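Local coordinates for protein AAR187Cp (Eremothecium gossypii, PDB 3ZIL) that probably regulates the establishment of sister-chromatid cohesion by cohesin, and is represented here by its own helical Wap1 domain, at residues D23-L28 and K62-E67; E119-K124 and T145-Y150; Q209-L214 and K233-T238. One frame throughout, in Å; residues are numbered along the deposited sequence.

Contact 1: D23-L28 and K62-E67; sequences DLDFIL and KYRHRE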
loop_
_atom_site.group_PDB
_atom_site.type_symbol
_atom_site.label_atom_id
_atom_site.label_comp_id
_atom_site.label_asym_id
_atom_site.label_seq_id
_atom_site.Cartn_x
_atom_site.Cartn_y
_atom_site.Cartn_z
ATOM N N ASP A 23 37.438 -15.524 -13.201
ATOM C CA ASP A 23 36.050 -15.953 -13.375
ATOM C C ASP A 23 35.169 -14.810 -13.855
ATOM O O ASP A 23 34.287 -15.033 -14.669
ATOM C CB ASP A 23 35.443 -16.419 -12.049
ATOM C CG ASP A 23 35.975 -17.749 -11.588
ATOM O OD1 ASP A 23 36.749 -18.411 -12.368
ATOM O OD2 ASP A 23 35.610 -18.089 -10.432
ATOM N N LEU A 24 35.383 -13.607 -13.310
ATOM C CA LEU A 24 34.492 -12.479 -13.560
ATOM C C LEU A 24 34.744 -11.846 -14.885
ATOM O O LEU A 24 33.791 -11.454 -15.573
ATOM C CB LEU A 24 34.615 -11.430 -12.482
ATOM C CG LEU A 24 33.785 -11.732 -11.250
ATOM C CD1 LEU A 24 33.671 -10.415 -10.475
ATOM C CD2 LEU A 24 32.392 -12.276 -11.551
ATOM N N ASP A 25 36.025 -11.773 -15.264
ATOM C CA ASP A 25 36.392 -11.366 -16.631
ATOM C C ASP A 25 35.694 -12.261 -17.632
ATOM O O ASP A 25 35.280 -11.831 -18.672
ATOM C CB ASP A 25 37.899 -11.476 -16.883
ATOM C CG ASP A 25 38.700 -10.541 -16.016
ATOM O OD1 ASP A 25 38.122 -9.591 -15.458
ATOM O OD2 ASP A 25 39.905 -10.771 -15.857
ATOM N N PHE A 26 35.612 -13.537 -17.315
ATOM C CA PHE A 26 34.997 -14.416 -18.239
ATOM C C PHE A 26 33.481 -14.181 -18.309
ATOM O O PHE A 26 32.910 -14.013 -19.389
ATOM C CB PHE A 26 35.323 -15.876 -17.885
ATOM C CG PHE A 26 34.556 -16.857 -18.714
ATOM C CD1 PHE A 26 33.275 -17.266 -18.316
ATOM C CD2 PHE A 26 35.081 -17.328 -19.931
ATOM C CE1 PHE A 26 32.554 -18.164 -19.083
ATOM C CE2 PHE A 26 34.354 -18.214 -20.717
ATOM C CZ PHE A 26 33.092 -18.630 -20.292
ATOM N N ILE A 27 32.822 -14.207 -17.157
ATOM C CA ILE A 27 31.358 -14.227 -17.108
ATOM C C ILE A 27 30.809 -12.856 -17.537
ATOM O O ILE A 27 29.705 -12.757 -18.110
ATOM C CB ILE A 27 30.838 -14.577 -15.684
ATOM C CG1 ILE A 27 29.586 -15.425 -15.788
ATOM C CG2 ILE A 27 30.571 -13.332 -14.871
ATOM C CD1 ILE A 27 29.898 -16.805 -16.337
ATOM N N LEU A 28 31.587 -11.815 -17.313
ATOM C CA LEU A 28 31.097 -10.476 -17.680
ATOM C C LEU A 28 31.423 -10.177 -19.142
ATOM O O LEU A 28 32.110 -9.187 -19.478
ATOM C CB LEU A 28 31.600 -9.373 -16.724
ATOM C CG LEU A 28 31.305 -9.564 -15.209
ATOM C CD1 LEU A 28 32.109 -8.555 -14.381
ATOM C CD2 LEU A 28 29.797 -9.534 -14.839
ATOM N N LYS A 62 33.338 -5.641 -2.651
ATOM C CA LYS A 62 34.521 -4.819 -2.280
ATOM C C LYS A 62 35.280 -4.246 -3.425
ATOM O O LYS A 62 35.925 -3.226 -3.260
ATOM C CB LYS A 62 35.569 -5.606 -1.461
ATOM C CG LYS A 62 35.056 -6.130 -0.130
ATOM C CD LYS A 62 36.124 -6.924 0.639
ATOM C CE LYS A 62 37.235 -6.001 1.138
ATOM N NZ LYS A 62 37.692 -6.300 2.532
ATOM N N TYR A 63 35.325 -4.969 -4.537
ATOM C CA TYR A 63 36.298 -4.695 -5.555
ATOM C C TYR A 63 35.747 -4.542 -6.934
ATOM O O TYR A 63 36.423 -3.917 -7.733
ATOM C CB TYR A 63 37.331 -5.807 -5.677
ATOM C CG TYR A 63 38.094 -6.049 -4.432
ATOM C CD1 TYR A 63 38.843 -5.033 -3.835
ATOM C CD2 TYR A 63 38.093 -7.324 -3.847
ATOM C CE1 TYR A 63 39.546 -5.267 -2.666
ATOM C CE2 TYR A 63 38.811 -7.586 -2.725
ATOM C CZ TYR A 63 39.537 -6.559 -2.154
ATOM O OH TYR A 63 40.221 -6.836 -1.033
ATOM N N ARG A 64 34.617 -5.188 -7.261
ATOM C CA ARG A 64 34.087 -5.058 -8.613
ATOM C C ARG A 64 32.607 -4.690 -8.698
ATOM O O ARG A 64 31.951 -5.060 -9.626
ATOM C CB ARG A 64 34.436 -6.336 -9.425
ATOM C CG ARG A 64 35.946 -6.496 -9.393
ATOM C CD ARG A 64 36.427 -7.601 -10.286
ATOM N NE ARG A 64 36.161 -7.310 -11.676
ATOM C CZ ARG A 64 36.506 -8.122 -12.666
ATOM N NH1 ARG A 64 37.133 -9.271 -12.420
ATOM N NH2 ARG A 64 36.208 -7.784 -13.892
ATOM N N HIS A 65 32.085 -3.989 -7.698
ATOM C CA HIS A 65 30.677 -3.782 -7.604
ATOM C C HIS A 65 30.152 -2.987 -8.816
ATOM O O HIS A 65 29.183 -3.388 -9.493
ATOM C CB HIS A 65 30.376 -3.092 -6.282
ATOM C CG HIS A 65 28.971 -3.324 -5.781
ATOM N ND1 HIS A 65 28.510 -2.811 -4.606
ATOM C CD2 HIS A 65 27.896 -4.057 -6.358
ATOM C CE1 HIS A 65 27.222 -3.201 -4.437
ATOM N NE2 HIS A 65 26.851 -3.952 -5.536
ATOM N N ARG A 66 30.801 -1.885 -9.170
ATOM C CA ARG A 66 30.299 -1.107 -10.303
ATOM C C ARG A 66 30.353 -1.850 -11.633
ATOM O O ARG A 66 29.430 -1.732 -12.413
ATOM C CB ARG A 66 31.039 0.217 -10.494
ATOM C CG ARG A 66 30.769 0.710 -11.936
ATOM C CD ARG A 66 31.762 1.676 -12.503
ATOM N NE ARG A 66 33.156 1.226 -12.483
ATOM C CZ ARG A 66 33.693 0.570 -13.505
ATOM N NH1 ARG A 66 32.940 0.251 -14.560
ATOM N NH2 ARG A 66 34.958 0.217 -13.466
ATOM N N GLU A 67 31.391 -2.639 -11.904
ATOM C CA GLU A 67 31.447 -3.294 -13.215
ATOM C C GLU A 67 30.369 -4.428 -13.268
ATOM O O GLU A 67 29.702 -4.620 -14.323
ATOM C CB GLU A 67 32.844 -3.917 -13.466
ATOM C CG GLU A 67 33.026 -4.484 -14.858
ATOM C CD GLU A 67 34.263 -5.361 -15.019
ATOM O OE1 GLU A 67 35.149 -5.318 -14.139
ATOM O OE2 GLU A 67 34.342 -6.110 -16.026
#

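Contact 2: E119-K124 and T145-Y150; sequences EVFPKK and TNTCEY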
loop_
_atom_site.group_PDB
_atom_site.type_symbol
_atom_site.label_atom_id
_atom_site.label_comp_id
_atom_site.label_asym_id
_atom_site.label_seq_id
_atom_site.Cartn_x
_atom_site.Cartn_y
_atom_site.Cartn_z
ATOM N N GLU A 119 1.555 -10.717 -13.412
ATOM C CA GLU A 119 1.604 -12.012 -12.717
ATOM C C GLU A 119 2.021 -13.207 -13.609
ATOM O O GLU A 119 2.232 -14.305 -13.125
ATOM C CB GLU A 119 0.277 -12.372 -11.977
ATOM C CG GLU A 119 -0.449 -11.300 -11.124
ATOM C CD GLU A 119 -1.354 -10.346 -11.964
ATOM O OE1 GLU A 119 -0.898 -9.803 -12.959
ATOM O OE2 GLU A 119 -2.495 -10.044 -11.602
ATOM N N VAL A 120 2.154 -13.011 -14.890
ATOM C CA VAL A 120 2.416 -14.174 -15.736
ATOM C C VAL A 120 3.886 -14.404 -15.752
ATOM O O VAL A 120 4.659 -13.470 -16.016
ATOM C CB VAL A 120 2.017 -13.944 -17.188
ATOM C CG1 VAL A 120 0.500 -13.940 -17.317
ATOM C CG2 VAL A 120 2.762 -12.726 -17.798
ATOM N N PHE A 121 4.287 -15.594 -15.355
ATOM C CA PHE A 121 5.701 -15.921 -15.327
ATOM C C PHE A 121 5.898 -17.275 -16.020
ATOM O O PHE A 121 5.169 -18.201 -15.704
ATOM C CB PHE A 121 6.237 -15.910 -13.894
ATOM C CG PHE A 121 7.723 -15.823 -13.857
ATOM C CD1 PHE A 121 8.354 -14.615 -14.084
ATOM C CD2 PHE A 121 8.509 -16.974 -13.683
ATOM C CE1 PHE A 121 9.757 -14.545 -14.085
ATOM C CE2 PHE A 121 9.884 -16.905 -13.748
ATOM C CZ PHE A 121 10.510 -15.700 -13.963
ATOM N N PRO A 122 6.870 -17.400 -16.958
ATOM C CA PRO A 122 7.004 -18.732 -17.600
ATOM C C PRO A 122 7.399 -19.851 -16.628
ATOM O O PRO A 122 8.205 -19.638 -15.702
ATOM C CB PRO A 122 8.178 -18.533 -18.593
ATOM C CG PRO A 122 8.961 -17.362 -18.012
ATOM C CD PRO A 122 7.890 -16.448 -17.461
ATOM N N LYS A 123 6.864 -21.041 -16.844
ATOM C CA LYS A 123 7.213 -22.192 -16.013
ATOM C C LYS A 123 8.377 -23.007 -16.593
ATOM O O LYS A 123 8.927 -23.857 -15.891
ATOM C CB LYS A 123 5.989 -23.085 -15.901
ATOM C CG LYS A 123 5.264 -23.032 -14.567
ATOM C CD LYS A 123 4.205 -24.144 -14.490
ATOM C CE LYS A 123 3.093 -23.977 -15.536
ATOM N NZ LYS A 123 2.258 -25.215 -15.614
ATOM N N LYS A 124 8.733 -22.790 -17.861
ATOM C CA LYS A 124 9.908 -23.423 -18.489
ATOM C C LYS A 124 10.991 -22.401 -18.946
ATOM O O LYS A 124 10.684 -21.245 -19.279
ATOM C CB LYS A 124 9.461 -24.171 -19.749
ATOM C CG LYS A 124 8.318 -25.145 -19.593
ATOM C CD LYS A 124 8.235 -26.028 -20.831
ATOM C CE LYS A 124 7.789 -27.441 -20.477
ATOM N NZ LYS A 124 7.666 -28.304 -21.701
ATOM N N THR A 145 9.988 -16.632 -6.765
ATOM C CA THR A 145 10.221 -17.352 -8.006
ATOM C C THR A 145 9.531 -16.726 -9.232
ATOM O O THR A 145 9.444 -17.320 -10.282
ATOM C CB THR A 145 9.980 -18.846 -7.821
ATOM O OG1 THR A 145 8.628 -19.072 -7.401
ATOM C CG2 THR A 145 10.948 -19.355 -6.743
ATOM N N ASN A 146 9.127 -15.471 -9.099
ATOM C CA ASN A 146 8.569 -14.797 -10.201
ATOM C C ASN A 146 8.873 -13.317 -9.994
ATOM O O ASN A 146 9.191 -12.869 -8.849
ATOM C CB ASN A 146 7.035 -15.089 -10.265
ATOM C CG ASN A 146 6.302 -14.557 -9.017
ATOM O OD1 ASN A 146 6.076 -13.385 -8.884
ATOM N ND2 ASN A 146 5.967 -15.435 -8.097
ATOM N N THR A 147 8.796 -12.576 -11.093
ATOM C CA THR A 147 9.178 -11.204 -11.101
ATOM C C THR A 147 8.078 -10.300 -10.533
ATOM O O THR A 147 8.357 -9.217 -10.058
ATOM C CB THR A 147 9.476 -10.763 -12.545
ATOM O OG1 THR A 147 8.538 -11.409 -13.402
ATOM C CG2 THR A 147 10.842 -11.192 -12.942
ATOM N N CYS A 148 6.837 -10.719 -10.548
ATOM C CA CYS A 148 5.791 -9.861 -9.936
ATOM C C CYS A 148 6.161 -9.625 -8.484
ATOM O O CYS A 148 6.375 -8.492 -8.027
ATOM C CB CYS A 148 4.379 -10.511 -10.072
ATOM S SG CYS A 148 3.113 -9.673 -9.010
ATOM N N GLU A 149 6.346 -10.704 -7.744
ATOM C CA GLU A 149 6.699 -10.599 -6.319
ATOM C C GLU A 149 8.125 -10.082 -6.103
ATOM O O GLU A 149 8.350 -9.342 -5.179
ATOM C CB GLU A 149 6.592 -11.992 -5.607
ATOM C CG GLU A 149 5.190 -12.583 -5.716
ATOM C CD GLU A 149 5.131 -13.849 -4.972
ATOM O OE1 GLU A 149 5.067 -13.816 -3.765
ATOM O OE2 GLU A 149 5.296 -14.869 -5.597
ATOM N N TYR A 150 9.129 -10.541 -6.894
ATOM C CA TYR A 150 10.456 -10.029 -6.664
ATOM C C TYR A 150 10.536 -8.475 -6.945
ATOM O O TYR A 150 11.235 -7.779 -6.284
ATOM C CB TYR A 150 11.528 -10.842 -7.440
ATOM C CG TYR A 150 12.748 -11.155 -6.558
ATOM C CD1 TYR A 150 13.189 -10.227 -5.593
ATOM C CD2 TYR A 150 13.435 -12.388 -6.655
ATOM C CE1 TYR A 150 14.268 -10.496 -4.751
ATOM C CE2 TYR A 150 14.527 -12.654 -5.821
ATOM C CZ TYR A 150 14.930 -11.706 -4.864
ATOM O OH TYR A 150 15.972 -11.942 -4.032
#

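Contact 3: Q209-L214 and K233-T238; sequences QAFQTL and KLTNHT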
loop_
_atom_site.group_PDB
_atom_site.type_symbol
_atom_site.label_atom_id
_atom_site.label_comp_id
_atom_site.label_asym_id
_atom_site.label_seq_id
_atom_site.Cartn_x
_atom_site.Cartn_y
_atom_site.Cartn_z
ATOM N N GLN A 209 -9.296 6.699 -10.502
ATOM C CA GLN A 209 -9.275 5.325 -10.998
ATOM C C GLN A 209 -8.971 4.311 -9.976
ATOM O O GLN A 209 -9.695 3.286 -9.870
ATOM C CB GLN A 209 -8.208 5.145 -12.142
ATOM C CG GLN A 209 -8.510 6.046 -13.313
ATOM C CD GLN A 209 -7.464 5.964 -14.394
ATOM O OE1 GLN A 209 -6.935 4.872 -14.683
ATOM N NE2 GLN A 209 -7.096 7.125 -14.959
ATOM N N ALA A 210 -7.876 4.537 -9.232
ATOM C CA ALA A 210 -7.433 3.612 -8.223
ATOM C C ALA A 210 -8.505 3.489 -7.120
ATOM O O ALA A 210 -8.770 2.386 -6.586
ATOM C CB ALA A 210 -6.094 4.112 -7.585
ATOM N N PHE A 211 -9.056 4.622 -6.695
ATOM C CA PHE A 211 -10.077 4.555 -5.656
ATOM C C PHE A 211 -11.322 3.711 -6.147
ATOM O O PHE A 211 -11.803 2.818 -5.479
ATOM C CB PHE A 211 -10.525 5.970 -5.273
ATOM C CG PHE A 211 -11.742 5.992 -4.382
ATOM C CD1 PHE A 211 -11.647 5.733 -3.037
ATOM C CD2 PHE A 211 -13.048 6.214 -4.966
ATOM C CE1 PHE A 211 -12.787 5.731 -2.227
ATOM C CE2 PHE A 211 -14.182 6.232 -4.142
ATOM C CZ PHE A 211 -14.059 5.960 -2.786
ATOM N N GLN A 212 -11.751 3.948 -7.367
ATOM C CA GLN A 212 -12.890 3.166 -7.881
ATOM C C GLN A 212 -12.514 1.682 -7.940
ATOM O O GLN A 212 -13.360 0.803 -7.709
ATOM C CB GLN A 212 -13.265 3.709 -9.235
ATOM C CG GLN A 212 -13.776 5.150 -9.066
ATOM C CD GLN A 212 -13.969 5.888 -10.371
ATOM O OE1 GLN A 212 -13.995 5.264 -11.456
ATOM N NE2 GLN A 212 -14.053 7.248 -10.303
ATOM N N THR A 213 -11.241 1.378 -8.209
ATOM C CA THR A 213 -10.877 0.003 -8.247
ATOM C C THR A 213 -10.919 -0.616 -6.883
ATOM O O THR A 213 -11.478 -1.700 -6.722
ATOM C CB THR A 213 -9.517 -0.199 -8.856
ATOM O OG1 THR A 213 -9.587 0.267 -10.195
ATOM C CG2 THR A 213 -9.121 -1.635 -8.859
ATOM N N LEU A 214 -10.330 0.049 -5.903
ATOM C CA LEU A 214 -10.245 -0.525 -4.549
ATOM C C LEU A 214 -11.642 -0.554 -3.940
ATOM O O LEU A 214 -11.999 -1.496 -3.239
ATOM C CB LEU A 214 -9.264 0.280 -3.683
ATOM C CG LEU A 214 -7.817 0.294 -4.170
ATOM C CD1 LEU A 214 -7.072 1.138 -3.134
ATOM C CD2 LEU A 214 -7.232 -1.135 -4.189
ATOM N N LYS A 233 -5.916 7.477 2.309
ATOM C CA LYS A 233 -5.031 8.321 1.592
ATOM C C LYS A 233 -5.593 8.841 0.297
ATOM O O LYS A 233 -5.420 9.977 0.022
ATOM C CB LYS A 233 -3.631 7.740 1.394
ATOM C CG LYS A 233 -2.575 8.835 1.275
ATOM C CD LYS A 233 -1.148 8.461 1.607
ATOM C CE LYS A 233 -0.165 9.519 1.150
ATOM N NZ LYS A 233 1.233 9.076 0.940
ATOM N N LEU A 234 -6.282 8.016 -0.461
ATOM C CA LEU A 234 -6.858 8.507 -1.730
ATOM C C LEU A 234 -8.015 9.489 -1.436
ATOM O O LEU A 234 -8.158 10.497 -2.099
ATOM C CB LEU A 234 -7.320 7.360 -2.615
ATOM C CG LEU A 234 -6.289 6.316 -3.142
ATOM C CD1 LEU A 234 -6.922 4.941 -3.483
ATOM C CD2 LEU A 234 -5.639 6.968 -4.341
ATOM N N THR A 235 -8.817 9.174 -0.425
ATOM C CA THR A 235 -9.939 10.003 -0.089
ATOM C C THR A 235 -9.603 11.320 0.628
ATOM O O THR A 235 -10.525 12.114 0.887
ATOM C CB THR A 235 -11.049 9.229 0.615
ATOM O OG1 THR A 235 -10.541 8.538 1.766
ATOM C CG2 THR A 235 -11.704 8.246 -0.333
ATOM N N ASN A 236 -8.305 11.558 0.930
ATOM C CA ASN A 236 -7.839 12.808 1.486
ATOM C C ASN A 236 -8.044 13.895 0.431
ATOM O O ASN A 236 -8.212 15.052 0.757
ATOM C CB ASN A 236 -6.341 12.770 1.861
ATOM C CG ASN A 236 -6.046 11.970 3.132
ATOM O OD1 ASN A 236 -6.928 11.756 3.977
ATOM N ND2 ASN A 236 -4.773 11.594 3.315
ATOM N N HIS A 237 -8.014 13.524 -0.845
ATOM C CA HIS A 237 -8.242 14.485 -1.937
ATOM C C HIS A 237 -9.673 14.476 -2.277
ATOM O O HIS A 237 -10.197 13.482 -2.819
ATOM C CB HIS A 237 -7.393 14.056 -3.136
ATOM C CG HIS A 237 -5.956 13.893 -2.773
ATOM N ND1 HIS A 237 -5.139 14.942 -2.647
ATOM C CD2 HIS A 237 -5.218 12.750 -2.383
ATOM C CE1 HIS A 237 -3.940 14.518 -2.215
ATOM N NE2 HIS A 237 -4.000 13.159 -2.071
ATOM N N THR A 238 -10.355 15.560 -1.909
ATOM C CA THR A 238 -11.810 15.598 -1.986
ATOM C C THR A 238 -12.260 15.533 -3.421
ATOM O O THR A 238 -13.335 14.994 -3.693
ATOM C CB THR A 238 -12.433 16.829 -1.267
ATOM O OG1 THR A 238 -11.790 17.986 -1.742
ATOM C CG2 THR A 238 -12.161 16.757 0.222
#

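Contact 1: D23-L28 and K62-E67
Arg-64 of helix 54-72 grips Asp-25 of helix 20-27 with the two end nitrogens of its guanidinium. NH2 gives Asp-25 OD1 a hydrogen bond of 3.1 Å, and NH1 adds one of 3.2 Å to the same OD1, so both donors converge on one carboxylate oxygen. NH2 meets it nearly in line with the C-O bond, NH1 from above the carboxylate plane, and the two flat groups are turned 59° apart. Within its own helix the guanidinium has a second acid: NH2 of Arg-64 reaches Glu-67 OE1 at 2.7 Å, almost straight at 168° and in the guanidinium plane. A bend at chi3 (65°) puts NE where it can add a weak bond to that oxygen. Asp-25, Arg-64 and Glu-67 thus form a salt-bridge network at the surface, joining the first helix of the model to the third in the Wap1 domain. The shared positive charge probably offsets repulsion between Asp-25 OD1 and Glu-67 OE2, 5.2 Å apart. Van der Waals packing by two leucines lies beside the charges. Leu-24 comes tip to tip with Arg-64 and lays CB over one guanidinium face, 3.3 Å from NH1; its CD1 is 3.9 Å from Arg-64 CD. Leu-28, just past the end of helix 20-27, sets CD1 3.7 Å from Glu-67 OE2. Both leucines also pack on Val-68, and Leu-28 on Trp-71.

Contact 2: E119-K124 and T145-Y150
At the capped N terminus of helix 147-158, Phe-121 from the loop after helix 108-116 lays its ring against the N-cap residue, Asn-146. The centre of the contact is a CH-pi interaction: Asn-146 CA stands 3.9 Å from the ring centroid and only 11° off the ring normal. Pro-122 CD covers the opposite face, offset toward the rim, so the ring is held between its own neighbour and the helix start. Thr-147 OG1 lies at the ring edge, 3.3 Å from Phe-121 CD1; Thr-145 O approaches obliquely, 3.5 Å from Phe-121 CE2. Asn-146 carries CG between its backbone N and carbonyl carbon (chi1 63°), while its amide end turns away from the phenylalanine to serve the helix. OD1 accepts the capping bond from Glu-149 N, 2.9 Å long and practically straight, and ND2 donates to the anti lone pair of Glu-149 OE2 at 2.6 Å. An alanine in place of Phe-121 would probably open a gap beside the cap and leave Asn-146 CA and the Thr-147 hydroxyl without their aromatic neighbour. Farther back in the loop, Glu-119 CA rests 4.1 Å from Cys-148 CB, with the Glu-119 carboxylate held in a salt bridge by Arg-178. Helix 81-93 packs on Phe-121 through Lys-81 and Leu-85, and helix 168-178 presents Leu-175 to both Glu-119 and Cys-148.

Contact 3: Q209-L214 and K233-T238
Between residues 209-214 and 233-238 the backbones come nearest at Phe-211 and Leu-234, whose CA atoms are 6.4 Å apart. Leu-234 does most of the filling, and it does so with one methyl. Its CD1 touches Phe-211 at the backbone, 3.9 Å from CA, and lies 4.2 Å from Phe-211 CB. Ala-210 CB is 4.3 Å from the same CD1 of Leu-234, and Leu-214 CD1 meets it methyl to methyl at 3.8 Å. Ala-210 and Leu-214 are one turn apart on the same face of the helix and so both reach Leu-234. The two leucine side chains cross at about a right angle.

This is buried helix-to-helix packing between two consecutive helices of the Wap1 domain, a family grouped with the TPR-like helical proteins, and no hydrogen bond passes between the two segments. The second point of contact is Thr-235, whose CG2 presses on the Phe-211 ring, 3.3 Å from CE1 and 3.7 Å from CD1 of that ring, a close fit. The methyl comes obliquely, with the two side chains roughly perpendicular. Thr-235 holds OG1 between its backbone N and carbonyl carbon (chi1 54°), which turns CG2 to the Phe-211 ring and the hydroxyl back toward Leu-231 O. The buried hydroxyl is satisfied away from the Phe-211 contact: OG1 is hydrogen-bonded to Leu-231 O, a turn earlier in its own helix, and accepts from Asn-287 ND2 of helix 272-289. Further apolar neighbours complete the surroundings. The side chain of Phe-211 also touches Leu-231 and, in helix 238-243, Val-240, while Leu-214 reaches Cys-230 and Leu-231. Ala-210 packs in addition on Val-169 and Ala-173 of helix 168-178.

How the contacts relate
From the N terminus the three contacts come strictly in series, none nested in or crossing another. Contact 1 closes first, bringing helix 20-27 to helix 54-72 around the intervening helix 36-52 at one end of the chain. Contact 2 follows, returning the loop after helix 108-116 to the start of helix 147-158, with helix 129-141 in between. Contact 3 closes the shortest excursion, 18 residues, and lies nearest the chain's centre. The centres of contacts 1 and 2 are about 27 Å apart, those of 2 and 3 about 29 Å, and none touch. Helix 168-178 packs against both contact 2 and contact 3, linking these parts of the Wap1 domain.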